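Xylulose kinase (Escherichia coli, PDB 2ITM) phosphorylates D-xylulose to D-xylulose 5-phosphate at the expense of ATP, as a homodimeric member of the FGGY carbohydrate kinase family. Local coordinates at residues A[385-390]-A[410-415]; A[398-403]-A[451-456]. All coordinates share one frame; numbering follows the deposited sequence.

Contact 1: residues A[385-390]-A[410-415]; sequences IKPQSV and SGQQLD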
loop_
_atom_site.group_PDB
_atom_site.type_symbol
_atom_site.label_atom_id
_atom_site.label_comp_id
_atom_site.label_asym_id
_atom_site.label_seq_id
_atom_site.Cartn_x
_atom_site.Cartn_y
_atom_site.Cartn_z
ATOM N N ILE A 385 36.267 0.245 -3.269
ATOM C CA ILE A 385 36.206 -0.407 -4.568
ATOM C C ILE A 385 35.976 0.617 -5.663
ATOM O O ILE A 385 35.114 1.468 -5.544
ATOM C CB ILE A 385 35.080 -1.462 -4.594
ATOM C CG1 ILE A 385 35.269 -2.489 -3.483
ATOM C CG2 ILE A 385 35.013 -2.141 -5.938
ATOM C CD1 ILE A 385 36.093 -3.662 -3.871
ATOM N N LYS A 386 36.749 0.534 -6.733
ATOM C CA LYS A 386 36.598 1.457 -7.845
ATOM C C LYS A 386 36.650 0.766 -9.198
ATOM O O LYS A 386 37.710 0.584 -9.777
ATOM C CB LYS A 386 37.643 2.568 -7.761
ATOM C CG LYS A 386 37.581 3.603 -8.874
ATOM C CD LYS A 386 36.204 4.191 -9.048
ATOM C CE LYS A 386 35.655 3.900 -10.432
ATOM N NZ LYS A 386 34.205 3.533 -10.424
ATOM N N PRO A 387 35.485 0.391 -9.696
ATOM C CA PRO A 387 35.391 -0.387 -10.926
ATOM C C PRO A 387 35.535 0.476 -12.175
ATOM O O PRO A 387 35.037 1.586 -12.204
ATOM C CB PRO A 387 33.998 -1.001 -10.842
ATOM C CG PRO A 387 33.265 -0.174 -9.898
ATOM C CD PRO A 387 34.238 0.363 -8.922
ATOM N N GLN A 388 36.205 -0.041 -13.176
ATOM C CA GLN A 388 36.177 0.562 -14.499
ATOM C C GLN A 388 34.852 0.301 -15.175
ATOM O O GLN A 388 34.323 1.134 -15.897
ATOM C CB GLN A 388 37.268 -0.028 -15.373
ATOM C CG GLN A 388 38.629 -0.125 -14.747
ATOM C CD GLN A 388 39.610 -0.832 -15.651
ATOM O OE1 GLN A 388 39.575 -0.655 -16.860
ATOM N NE2 GLN A 388 40.474 -1.634 -15.075
ATOM N N SER A 389 34.337 -0.892 -14.944
ATOM C CA SER A 389 33.021 -1.253 -15.399
ATOM C C SER A 389 32.390 -2.202 -14.404
ATOM O O SER A 389 33.067 -2.752 -13.568
ATOM C CB SER A 389 33.097 -1.900 -16.779
ATOM O OG SER A 389 32.368 -1.161 -17.728
ATOM N N VAL A 390 31.090 -2.378 -14.526
ATOM C CA VAL A 390 30.396 -3.392 -13.792
ATOM C C VAL A 390 29.777 -4.394 -14.748
ATOM O O VAL A 390 28.968 -4.045 -15.572
ATOM C CB VAL A 390 29.336 -2.782 -12.879
ATOM C CG1 VAL A 390 28.422 -3.838 -12.337
ATOM C CG2 VAL A 390 29.985 -2.028 -11.765
ATOM N N SER A 410 23.047 5.460 -12.210
ATOM C CA SER A 410 24.164 5.096 -11.364
ATOM C C SER A 410 25.449 5.835 -11.679
ATOM O O SER A 410 26.322 5.939 -10.837
ATOM C CB SER A 410 24.408 3.596 -11.415
ATOM O OG SER A 410 25.097 3.226 -12.577
ATOM N N GLY A 411 25.577 6.320 -12.900
ATOM C CA GLY A 411 26.818 6.929 -13.330
ATOM C C GLY A 411 27.873 5.900 -13.654
ATOM O O GLY A 411 29.039 6.206 -13.770
ATOM N N GLN A 412 27.433 4.660 -13.790
ATOM C CA GLN A 412 28.321 3.527 -13.930
ATOM C C GLN A 412 28.193 2.915 -15.306
ATOM O O GLN A 412 27.101 2.715 -15.799
ATOM C CB GLN A 412 27.974 2.488 -12.883
ATOM C CG GLN A 412 29.131 1.702 -12.398
ATOM C CD GLN A 412 30.045 2.506 -11.523
ATOM O OE1 GLN A 412 29.593 3.355 -10.769
ATOM N NE2 GLN A 412 31.349 2.230 -11.626
ATOM N N GLN A 413 29.324 2.615 -15.928
ATOM C CA GLN A 413 29.325 1.833 -17.154
ATOM C C GLN A 413 28.931 0.379 -16.906
ATOM O O GLN A 413 29.590 -0.340 -16.164
ATOM C CB GLN A 413 30.688 1.900 -17.832
ATOM C CG GLN A 413 30.811 0.982 -19.041
ATOM C CD GLN A 413 32.172 1.030 -19.690
ATOM O OE1 GLN A 413 32.840 0.012 -19.822
ATOM N NE2 GLN A 413 32.580 2.206 -20.103
ATOM N N LEU A 414 27.854 -0.060 -17.535
ATOM C CA LEU A 414 27.383 -1.428 -17.327
ATOM C C LEU A 414 27.587 -2.316 -18.546
ATOM O O LEU A 414 26.975 -2.113 -19.590
ATOM C CB LEU A 414 25.910 -1.408 -16.884
ATOM C CG LEU A 414 25.560 -0.456 -15.748
ATOM C CD1 LEU A 414 24.108 -0.458 -15.469
ATOM C CD2 LEU A 414 26.359 -0.776 -14.552
ATOM N N ASP A 415 28.454 -3.307 -18.389
ATOM C CA ASP A 415 28.782 -4.269 -19.441
ATOM C C ASP A 415 27.831 -5.470 -19.405
ATOM O O ASP A 415 27.929 -6.341 -18.511
ATOM C CB ASP A 415 30.192 -4.812 -19.260
ATOM C CG ASP A 415 31.264 -3.767 -19.478
ATOM O OD1 ASP A 415 31.064 -2.866 -20.307
ATOM O OD2 ASP A 415 32.320 -3.857 -18.834
HETATM O O HOH W 1 31.863 1.987 -14.384
#
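Ser389 and Gln413 meet at a distance too short to be taken at face value: Ser389 OG donates a hydrogen bond to Gln413 OE1 at 2.4 Å. In Gln413, CG stands anti to the backbone N (chi1 174°) and the chain stays extended beyond it, which carries OE1 to the hydroxyl. Ser389 OG also lies 2.9 Å from Asp415 OD2, while Asp415 OD1 is hydrogen-bonded to Ser454 on the next strand. An alanine at Asp415 would probably leave the hydroxyl of Ser454 without this partner and Ser389 without its carboxylate neighbour. Beside this polar group the two segments enter parallel strands, 390-393 and 414-417, which with helix 400-410 between them form a beta-alpha-beta crossover. Two backbone bonds of equal length but unequal straightness join them: Val390 N donates to Gln413 O at 3.0 Å, and Asp415 N returns a bond of 3.0 Å to Val390 O. On the face shared by Val390 and Leu414, Val390 CB touches Leu414 CD2 at 4.0 Å. Gln412 crosses Val390 at about a right angle, its CG 3.9 Å from Val390 CG2. Where the segments diverge, a water accepts from Gln413 N and donates a weak bond to Gln388 O.

Contact 2: residues A[398-403]-A[451-456]; sequences RSEYWR and LEQSHL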
loop_
_atom_site.group_PDB
_atom_site.type_symbol
_atom_site.label_atom_id
_atom_site.label_comp_id
_atom_site.label_asym_id
_atom_site.label_seq_id
_atom_site.Cartn_x
_atom_site.Cartn_y
_atom_site.Cartn_z
ATOM N N ARG A 398 18.034 -8.274 -18.653
ATOM C CA ARG A 398 17.763 -8.593 -20.032
ATOM C C ARG A 398 17.302 -7.381 -20.845
ATOM O O ARG A 398 17.678 -7.243 -22.005
ATOM C CB ARG A 398 16.811 -9.777 -20.152
ATOM C CG ARG A 398 15.360 -9.453 -19.801
ATOM C CD ARG A 398 14.601 -10.590 -19.115
ATOM N NE ARG A 398 13.436 -11.028 -19.880
ATOM C CZ ARG A 398 12.361 -11.609 -19.361
ATOM N NH1 ARG A 398 12.280 -11.827 -18.057
ATOM N NH2 ARG A 398 11.361 -11.973 -20.157
ATOM N N SER A 399 16.528 -6.492 -20.231
ATOM C CA SER A 399 16.041 -5.296 -20.903
ATOM C C SER A 399 17.106 -4.248 -21.208
ATOM O O SER A 399 17.803 -3.776 -20.324
ATOM C CB SER A 399 14.886 -4.675 -20.130
ATOM O OG SER A 399 14.375 -3.543 -20.786
ATOM N N GLU A 400 17.225 -3.901 -22.483
ATOM C CA GLU A 400 18.113 -2.838 -22.927
ATOM C C GLU A 400 17.741 -1.488 -22.336
ATOM O O GLU A 400 18.587 -0.743 -21.879
ATOM C CB GLU A 400 18.085 -2.757 -24.448
ATOM C CG GLU A 400 18.890 -1.631 -25.053
ATOM C CD GLU A 400 18.631 -1.489 -26.540
ATOM O OE1 GLU A 400 17.473 -1.660 -26.956
ATOM O OE2 GLU A 400 19.584 -1.210 -27.286
ATOM N N TYR A 401 16.457 -1.187 -22.347
ATOM C CA TYR A 401 15.972 0.036 -21.755
ATOM C C TYR A 401 16.416 0.172 -20.309
ATOM O O TYR A 401 16.893 1.216 -19.903
ATOM C CB TYR A 401 14.457 0.119 -21.847
ATOM C CG TYR A 401 13.917 1.387 -21.251
ATOM C CD1 TYR A 401 14.436 2.613 -21.618
ATOM C CD2 TYR A 401 12.909 1.361 -20.310
ATOM C CE1 TYR A 401 13.961 3.768 -21.082
ATOM C CE2 TYR A 401 12.426 2.515 -19.761
ATOM C CZ TYR A 401 12.960 3.720 -20.149
ATOM O OH TYR A 401 12.491 4.889 -19.615
ATOM N N TRP A 402 16.257 -0.890 -19.533
ATOM C CA TRP A 402 16.485 -0.794 -18.122
ATOM C C TRP A 402 17.950 -0.733 -17.783
ATOM O O TRP A 402 18.369 0.009 -16.931
ATOM C CB TRP A 402 15.814 -1.926 -17.366
ATOM C CG TRP A 402 15.808 -1.686 -15.893
ATOM C CD1 TRP A 402 15.348 -0.580 -15.246
ATOM C CD2 TRP A 402 16.308 -2.551 -14.886
ATOM N NE1 TRP A 402 15.525 -0.706 -13.895
ATOM C CE2 TRP A 402 16.115 -1.910 -13.645
ATOM C CE3 TRP A 402 16.902 -3.809 -14.897
ATOM C CZ2 TRP A 402 16.488 -2.487 -12.447
ATOM C CZ3 TRP A 402 17.265 -4.369 -13.712
ATOM C CH2 TRP A 402 17.060 -3.712 -12.499
ATOM N N ARG A 403 18.734 -1.511 -18.510
ATOM C CA ARG A 403 20.174 -1.490 -18.377
ATOM C C ARG A 403 20.715 -0.081 -18.541
ATOM O O ARG A 403 21.606 0.339 -17.812
ATOM C CB ARG A 403 20.819 -2.420 -19.402
ATOM C CG ARG A 403 20.708 -3.914 -19.093
ATOM C CD ARG A 403 21.743 -4.760 -19.789
ATOM N NE ARG A 403 21.671 -4.588 -21.231
ATOM C CZ ARG A 403 20.833 -5.229 -22.026
ATOM N NH1 ARG A 403 19.978 -6.101 -21.537
ATOM N NH2 ARG A 403 20.845 -4.992 -23.324
ATOM N N LEU A 451 30.956 -10.185 -24.162
ATOM C CA LEU A 451 30.427 -8.833 -24.169
ATOM C C LEU A 451 29.315 -8.619 -25.185
ATOM O O LEU A 451 29.535 -8.691 -26.382
ATOM C CB LEU A 451 31.545 -7.826 -24.396
ATOM C CG LEU A 451 31.560 -6.635 -23.443
ATOM C CD1 LEU A 451 32.330 -5.464 -24.013
ATOM C CD2 LEU A 451 30.173 -6.214 -23.078
ATOM N N GLU A 452 28.120 -8.344 -24.693
ATOM C CA GLU A 452 26.957 -8.207 -25.537
ATOM C C GLU A 452 26.672 -6.750 -25.878
ATOM O O GLU A 452 26.366 -6.424 -27.012
ATOM C CB GLU A 452 25.752 -8.831 -24.854
ATOM C CG GLU A 452 24.589 -9.111 -25.778
ATOM C CD GLU A 452 24.968 -9.995 -26.944
ATOM O OE1 GLU A 452 25.295 -11.168 -26.712
ATOM O OE2 GLU A 452 24.938 -9.514 -28.092
ATOM N N GLN A 453 26.779 -5.880 -24.880
ATOM C CA GLN A 453 26.546 -4.452 -25.052
ATOM C C GLN A 453 27.059 -3.679 -23.849
ATOM O O GLN A 453 26.856 -4.082 -22.714
ATOM C CB GLN A 453 25.057 -4.154 -25.257
ATOM C CG GLN A 453 24.733 -2.661 -25.437
ATOM C CD GLN A 453 23.267 -2.367 -25.628
ATOM O OE1 GLN A 453 22.423 -3.213 -25.390
ATOM N NE2 GLN A 453 22.964 -1.160 -26.058
ATOM N N SER A 454 27.724 -2.567 -24.112
ATOM C CA SER A 454 28.256 -1.726 -23.062
ATOM C C SER A 454 27.472 -0.406 -22.941
ATOM O O SER A 454 27.347 0.339 -23.897
ATOM C CB SER A 454 29.722 -1.429 -23.319
ATOM O OG SER A 454 30.553 -2.268 -22.555
ATOM N N HIS A 455 26.964 -0.136 -21.747
ATOM C CA HIS A 455 26.114 1.015 -21.517
ATOM C C HIS A 455 26.847 2.126 -20.806
ATOM O O HIS A 455 27.223 1.985 -19.661
ATOM C CB HIS A 455 24.897 0.617 -20.717
ATOM C CG HIS A 455 23.988 -0.320 -21.434
ATOM N ND1 HIS A 455 22.880 0.107 -22.127
ATOM C CD2 HIS A 455 24.013 -1.663 -21.558
ATOM C CE1 HIS A 455 22.265 -0.931 -22.653
ATOM N NE2 HIS A 455 22.933 -2.018 -22.323
ATOM N N LEU A 456 27.042 3.239 -21.496
ATOM C CA LEU A 456 27.580 4.417 -20.854
ATOM C C LEU A 456 26.498 5.349 -20.364
ATOM O O LEU A 456 25.497 5.549 -21.017
ATOM C CB LEU A 456 28.565 5.146 -21.753
ATOM C CG LEU A 456 30.014 4.718 -21.598
ATOM C CD1 LEU A 456 30.681 4.730 -22.931
ATOM C CD2 LEU A 456 30.757 5.599 -20.630
#
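Edge strand 451-455 of the C-terminal domain's sheet meets the first turn of helix 400-410 through Arg403, which grips His455 and Gln453 together. Arg403 NE donates to His455 NE2 at 3.1 Å, from well out of the imidazole plane (37°). The bond makes NE2 an acceptor, which would fit a neutral ring better than a charged one. Arg403 CB lies over one face of that ring, displaced toward its rim, 3.8 Å from the centroid, in a CH-pi contact. The bend at chi3 (-58°) turns NE back toward the histidine, over which CB already lies. Along the same edge of the guanidinium, NH2 donates to Gln453 OE1 at 3.2 Å; the oxygen lies in the guanidinium plane, although the two flat groups are steeply inclined to each other. Gln453 spans the gap as a fully extended chain. Glu400 crosses it at about a right angle, with OE2 3.6 Å from Gln453 NE2. The remaining nitrogen, NH1, bonds to Ala397 O and more weakly to Arg398 O in the turn before the helix, while Tyr416 makes a cation-pi contact with the same group. Ser399 holds the N-cap, its OG accepting a weak bond from Trp402 N. A classic beta bulge sets Glu452 and Gln453 together opposite Tyr416 of the neighbouring strand 414-417. Such a helix laid over the outer strands of a mixed sheet belongs to the alpha/beta architecture of the actin-like ATPase domain, here the C-terminal half of an FGGY kinase.

How the contacts relate
Strand 414-417 joins the contacts within one mixed sheet: it pairs in parallel with 390-393 in contact 1 and antiparallel with 451-455 beside contact 2. A probable hydrogen bond from His455 N to Leu414 O ties them, and Leu414 CD1 lies 3.5 Å from Arg403 O. Both are partly buried and distant from the xylulose pocket, contact 2 farther out at the outermost strand; Val390 and Leu414 are buried in one, Arg403 and His455 in the other. Contact 1 sets the loop entering strand 390-393 against the start of 414-417, through backbone bonds and a small apolar contact, polar side chains alongside. Contact 2 bridges helix and edge strand by an arginine's hydrogen bonds and CH-pi contact.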